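Local structure of protein interacting with HSP90 1 (Saccharomyces cerevisiae, 4CHH) at residues Tyr111-Cys116 against Glu141-Arg146; Arg123-Cys126 against Gln130-Glu133. The protein is a component of the R2TP complex, interacts with HSP90, and is involved in pre-rRNA processing and required for the NOP58-snoRNA interaction. All coordinates share one frame; numbering follows the deposited sequence.

Contact 1. Residues Tyr111-Cys116 against Glu141-Arg146; sequences YVWDCC and ESCEIR
W113 turns the NE1 edge of its indole toward the last turn of helix 129-147, where NE1 hydrogen-bonds to D147 OD2 and R146 lays its CD near the ring plane, 4.1 Å from NE1. R146 gets there with CG wedged between its own backbone N and carbonyl carbon (chi1 74°) and further bends along the chain. Its guanidinium passes on toward strand 95-103, where NH1 makes a weak hydrogen bond to T96 O. C143 sits on a face of the same indole. Its CB lies 3.7 Å from the centroid of the five-membered ring and only 7° off the normal, a CH-pi contact with the CH2 almost directly overhead. SG reaches toward the root of the ring, a Cys sulfur-aromatic contact in which it comes within 3.5 Å of W113 CG. It also meets C115 SG at 3.8 Å, thiol beside thiol and too far for a disulfide.

This is a helix laid across one face of the mixed sheet of the PIH1 N-terminal domain: strand 109-118 runs between strands 58-66 and 95-103, and the axes of segments 111-116 and 141-146 approach to 9.6 Å at 116°. W113 and C115, two residues apart, both face the helix; their side chains also touch V59 and I61 of strand 58-66. D114 points away from the helix, and its OD1 is held by a salt bridge to R100 NH2 and a hydrogen bond from N62 ND2.

Contact 2. Residues Arg123-Cys126 against Gln130-Glu133; sequences RWIC and QLRE
Helices 119-127 and 129-147 follow each other at a turn that brings the CA atoms of I125 and R132 to 4.5 Å. I125 CB stands 3.8 Å from R132 CA; L131 lies to one side of this close point and the R132 side chain to the other. On its flank L131 reaches back across the corner. With CG anti to the backbone N (chi1 -175°), it sets CG 3.8 Å from I125 CG2, the two side chains crossing at about a right angle, while CD2 lies 3.7 Å from W124 CB. L131 thus bears on the root of the tryptophan, whose indole leads away to P72 and D75. The other branch of I125, CG1, passes near R132 NH1.

R132, extended from CG to NE, passes across the carbonyl oxygen of I125. Its CB and CD each come within 3.4 Å of I125 O, and NH1 lies 3.5 Å from the same oxygen, which sits near the guanidinium plane at its edge; no hydrogen bond is formed, though the charge probably still attracts the oxygen. The guanidinium also makes a cation-pi contact with F38. With an alanine in place of R132, the flank of the I125 carbonyl would probably lose its cover and F38 its cationic partner. Beyond the segments, D128 OD1 accepts a hydrogen bond from L131 N, tying the short link to the start of the second helix. The corner is therefore joined by apolar contact on the leucine side and by aliphatic cover plus a positive charge on the arginine side, where the guanidinium probably interacts favourably with the partial negative charge of I125 O.

How the contacts relate
Both contacts use helix 129-147, contact 2 near its beginning and contact 1 near its end, with centres about 18 Å apart and nearest atoms about 8 Å apart, so they do not touch. Along the chain, strand 109-118 leads into helix 119-127, which turns at once into helix 129-147; contact 2 is thus nested inside the loop closed by contact 1. Contact 2 packs the beginning of the long helix against the short one, and contact 1 packs its later turns against the sheet. Contact 1 is buried near the centre of the chain, contact 2 farther out and partly buried. All four segments belong to one PIH1 N-terminal domain.

Contact 1. Residues Tyr111-Cys116 against Glu141-Arg146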
loop_
_atom_site.group_PDB
_atom_site.type_symbol
_atom_site.label_atom_id
_atom_site.label_comp_id
_atom_site.label_asym_id
_atom_site.label_seq_id
_atom_site.Cartn_x
_atom_site.Cartn_y
_atom_site.Cartn_z
ATOM N N TYR A 111 -5.146 11.878 5.970
ATOM C CA TYR A 111 -5.299 10.451 6.261
ATOM C C TYR A 111 -4.163 9.654 5.717
ATOM O O TYR A 111 -3.677 9.909 4.621
ATOM C CB TYR A 111 -6.654 9.934 5.766
ATOM C CG TYR A 111 -7.769 10.856 6.198
ATOM C CD1 TYR A 111 -8.020 11.097 7.551
ATOM C CD2 TYR A 111 -8.518 11.555 5.262
ATOM C CE1 TYR A 111 -8.988 12.012 7.952
ATOM C CE2 TYR A 111 -9.533 12.424 5.653
ATOM C CZ TYR A 111 -9.753 12.663 6.997
ATOM O OH TYR A 111 -10.743 13.530 7.357
ATOM N N VAL A 112 -3.672 8.747 6.544
ATOM C CA VAL A 112 -2.479 7.960 6.262
ATOM C C VAL A 112 -2.778 6.458 6.349
ATOM O O VAL A 112 -3.344 5.993 7.333
ATOM C CB VAL A 112 -1.320 8.370 7.227
ATOM C CG1 VAL A 112 -0.043 7.586 6.952
ATOM C CG2 VAL A 112 -1.047 9.877 7.177
ATOM N N TRP A 113 -2.360 5.711 5.321
ATOM C CA TRP A 113 -2.425 4.248 5.269
ATOM C C TRP A 113 -1.054 3.699 5.005
ATOM O O TRP A 113 -0.270 4.330 4.289
ATOM C CB TRP A 113 -3.334 3.760 4.118
ATOM C CG TRP A 113 -4.807 3.807 4.335
ATOM C CD1 TRP A 113 -5.600 2.762 4.702
ATOM C CD2 TRP A 113 -5.700 4.880 3.961
ATOM N NE1 TRP A 113 -6.928 3.129 4.632
ATOM C CE2 TRP A 113 -7.022 4.416 4.174
ATOM C CE3 TRP A 113 -5.511 6.189 3.480
ATOM C CZ2 TRP A 113 -8.149 5.220 3.945
ATOM C CZ3 TRP A 113 -6.630 6.986 3.236
ATOM C CH2 TRP A 113 -7.933 6.499 3.455
ATOM N N ASP A 114 -0.774 2.498 5.501
ATOM C CA ASP A 114 0.485 1.823 5.155
ATOM C C ASP A 114 0.117 0.668 4.236
ATOM O O ASP A 114 -0.852 -0.032 4.521
ATOM C CB ASP A 114 1.271 1.313 6.382
ATOM C CG ASP A 114 1.558 2.355 7.454
ATOM O OD1 ASP A 114 1.865 3.510 7.097
ATOM O OD2 ASP A 114 1.461 2.014 8.653
ATOM N N CYS A 115 0.840 0.492 3.143
ATOM C CA CYS A 115 0.625 -0.616 2.190
ATOM C C CYS A 115 1.930 -1.394 2.121
ATOM O O CYS A 115 2.886 -0.917 1.515
ATOM C CB CYS A 115 0.209 -0.084 0.811
ATOM S SG CYS A 115 -1.508 0.469 0.713
ATOM N N CYS A 116 1.975 -2.572 2.763
ATOM C CA CYS A 116 3.167 -3.388 2.899
ATOM C C CYS A 116 3.196 -4.526 1.895
ATOM O O CYS A 116 2.260 -5.318 1.798
ATOM C CB CYS A 116 3.276 -3.911 4.335
ATOM S SG CYS A 116 4.913 -4.522 4.782
ATOM N N GLU A 141 -6.147 1.213 -4.811
ATOM C CA GLU A 141 -7.332 0.347 -4.763
ATOM C C GLU A 141 -7.451 -0.355 -3.421
ATOM O O GLU A 141 -8.562 -0.521 -2.923
ATOM C CB GLU A 141 -7.290 -0.712 -5.884
ATOM C CG GLU A 141 -7.440 -0.099 -7.268
ATOM C CD GLU A 141 -7.297 -1.038 -8.463
ATOM O OE1 GLU A 141 -6.607 -2.079 -8.354
ATOM O OE2 GLU A 141 -7.823 -0.685 -9.541
ATOM N N SER A 142 -6.311 -0.768 -2.827
ATOM C CA SER A 142 -6.337 -1.456 -1.527
ATOM C C SER A 142 -6.944 -0.595 -0.435
ATOM O O SER A 142 -7.709 -1.126 0.363
ATOM C CB SER A 142 -4.949 -1.928 -1.109
ATOM O OG SER A 142 -4.466 -2.817 -2.098
ATOM N N CYS A 143 -6.613 0.722 -0.378
ATOM C CA CYS A 143 -7.175 1.604 0.660
ATOM C C CYS A 143 -8.642 1.842 0.386
ATOM O O CYS A 143 -9.444 1.878 1.320
ATOM C CB CYS A 143 -6.391 2.916 0.748
ATOM S SG CYS A 143 -4.609 2.674 1.001
ATOM N N GLU A 144 -8.993 1.999 -0.909
ATOM C CA GLU A 144 -10.367 2.199 -1.368
ATOM C C GLU A 144 -11.267 1.027 -0.963
ATOM O O GLU A 144 -12.390 1.244 -0.529
ATOM C CB GLU A 144 -10.398 2.353 -2.891
ATOM C CG GLU A 144 -9.861 3.703 -3.325
ATOM C CD GLU A 144 -9.859 3.889 -4.819
ATOM O OE1 GLU A 144 -9.580 2.904 -5.547
ATOM O OE2 GLU A 144 -10.108 5.037 -5.259
ATOM N N ILE A 145 -10.772 -0.202 -1.127
ATOM C CA ILE A 145 -11.496 -1.427 -0.794
ATOM C C ILE A 145 -11.682 -1.567 0.735
ATOM O O ILE A 145 -12.818 -1.771 1.202
ATOM C CB ILE A 145 -10.782 -2.677 -1.407
ATOM C CG1 ILE A 145 -11.033 -2.737 -2.930
ATOM C CG2 ILE A 145 -11.235 -4.014 -0.736
ATOM C CD1 ILE A 145 -9.976 -3.625 -3.732
ATOM N N ARG A 146 -10.575 -1.469 1.502
ATOM C CA ARG A 146 -10.650 -1.724 2.929
ATOM C C ARG A 146 -11.451 -0.662 3.703
ATOM O O ARG A 146 -12.055 -1.027 4.705
ATOM C CB ARG A 146 -9.260 -1.952 3.557
ATOM C CG ARG A 146 -8.368 -0.718 3.730
ATOM C CD ARG A 146 -7.464 -0.902 4.962
ATOM N NE ARG A 146 -8.223 -0.849 6.220
ATOM C CZ ARG A 146 -8.057 -1.673 7.257
ATOM N NH1 ARG A 146 -7.137 -2.627 7.217
ATOM N NH2 ARG A 146 -8.808 -1.541 8.343
#

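Contact 2. Residues Arg123-Cys126 against Gln130-Glu133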
loop_
_atom_site.group_PDB
_atom_site.type_symbol
_atom_site.label_atom_id
_atom_site.label_comp_id
_atom_site.label_asym_id
_atom_site.label_seq_id
_atom_site.Cartn_x
_atom_site.Cartn_y
_atom_site.Cartn_z
ATOM N N ARG A 123 11.921 -4.492 -4.640
ATOM C CA ARG A 123 13.109 -4.380 -5.492
ATOM C C ARG A 123 12.713 -4.434 -6.971
ATOM O O ARG A 123 13.310 -3.737 -7.778
ATOM C CB ARG A 123 14.155 -5.464 -5.141
ATOM C CG ARG A 123 14.891 -5.238 -3.793
ATOM C CD ARG A 123 14.303 -4.101 -2.971
ATOM N NE ARG A 123 15.067 -2.881 -3.082
ATOM C CZ ARG A 123 14.695 -1.699 -2.606
ATOM N NH1 ARG A 123 13.520 -1.556 -2.001
ATOM N NH2 ARG A 123 15.475 -0.650 -2.756
ATOM N N TRP A 124 11.710 -5.234 -7.325
ATOM C CA TRP A 124 11.222 -5.335 -8.717
ATOM C C TRP A 124 10.723 -3.986 -9.219
ATOM O O TRP A 124 10.988 -3.626 -10.359
ATOM C CB TRP A 124 10.055 -6.345 -8.827
ATOM C CG TRP A 124 10.364 -7.776 -8.491
ATOM C CD1 TRP A 124 11.585 -8.385 -8.515
ATOM C CD2 TRP A 124 9.409 -8.803 -8.188
ATOM N NE1 TRP A 124 11.461 -9.704 -8.152
ATOM C CE2 TRP A 124 10.134 -9.996 -7.970
ATOM C CE3 TRP A 124 8.004 -8.828 -8.067
ATOM C CZ2 TRP A 124 9.507 -11.210 -7.663
ATOM C CZ3 TRP A 124 7.381 -10.037 -7.778
ATOM C CH2 TRP A 124 8.132 -11.202 -7.537
ATOM N N ILE A 125 9.967 -3.246 -8.360
ATOM C CA ILE A 125 9.357 -1.969 -8.754
ATOM C C ILE A 125 10.421 -0.837 -8.850
ATOM O O ILE A 125 10.109 0.216 -9.403
ATOM C CB ILE A 125 8.124 -1.598 -7.878
ATOM C CG1 ILE A 125 8.516 -1.392 -6.380
ATOM C CG2 ILE A 125 7.033 -2.670 -8.058
ATOM C CD1 ILE A 125 7.477 -0.751 -5.493
ATOM N N CYS A 126 11.672 -1.084 -8.373
ATOM C CA CYS A 126 12.807 -0.155 -8.538
ATOM C C CYS A 126 13.302 -0.186 -9.967
ATOM O O CYS A 126 13.711 0.844 -10.496
ATOM C CB CYS A 126 13.953 -0.518 -7.602
ATOM S SG CYS A 126 13.673 -0.097 -5.879
ATOM N N GLN A 130 7.007 0.458 -15.291
ATOM C CA GLN A 130 5.644 0.053 -15.629
ATOM C C GLN A 130 5.042 -0.740 -14.468
ATOM O O GLN A 130 3.890 -0.511 -14.122
ATOM C CB GLN A 130 5.601 -0.775 -16.937
ATOM C CG GLN A 130 5.742 0.097 -18.203
ATOM C CD GLN A 130 7.091 0.790 -18.358
ATOM O OE1 GLN A 130 8.167 0.205 -18.138
ATOM N NE2 GLN A 130 7.055 2.062 -18.729
ATOM N N LEU A 131 5.819 -1.657 -13.869
ATOM C CA LEU A 131 5.373 -2.437 -12.699
ATOM C C LEU A 131 5.133 -1.488 -11.495
ATOM O O LEU A 131 4.120 -1.599 -10.809
ATOM C CB LEU A 131 6.389 -3.541 -12.338
ATOM C CG LEU A 131 5.960 -4.520 -11.190
ATOM C CD1 LEU A 131 4.750 -5.348 -11.561
ATOM C CD2 LEU A 131 7.095 -5.431 -10.776
ATOM N N ARG A 132 6.024 -0.512 -11.285
ATOM C CA ARG A 132 5.859 0.471 -10.200
ATOM C C ARG A 132 4.497 1.228 -10.335
ATOM O O ARG A 132 3.774 1.386 -9.348
ATOM C CB ARG A 132 7.032 1.476 -10.231
ATOM C CG ARG A 132 7.120 2.354 -8.980
ATOM C CD ARG A 132 8.426 3.132 -8.994
ATOM N NE ARG A 132 8.611 3.975 -7.808
ATOM C CZ ARG A 132 9.362 3.660 -6.751
ATOM N NH1 ARG A 132 9.957 2.474 -6.673
ATOM N NH2 ARG A 132 9.502 4.520 -5.752
ATOM N N GLU A 133 4.158 1.692 -11.560
ATOM C CA GLU A 133 2.880 2.386 -11.789
ATOM C C GLU A 133 1.682 1.506 -11.430
ATOM O O GLU A 133 0.722 1.992 -10.848
ATOM C CB GLU A 133 2.738 2.785 -13.273
ATOM C CG GLU A 133 3.469 4.062 -13.646
ATOM C CD GLU A 133 3.902 4.125 -15.103
ATOM O OE1 GLU A 133 3.327 3.385 -15.938
ATOM O OE2 GLU A 133 4.829 4.911 -15.406
#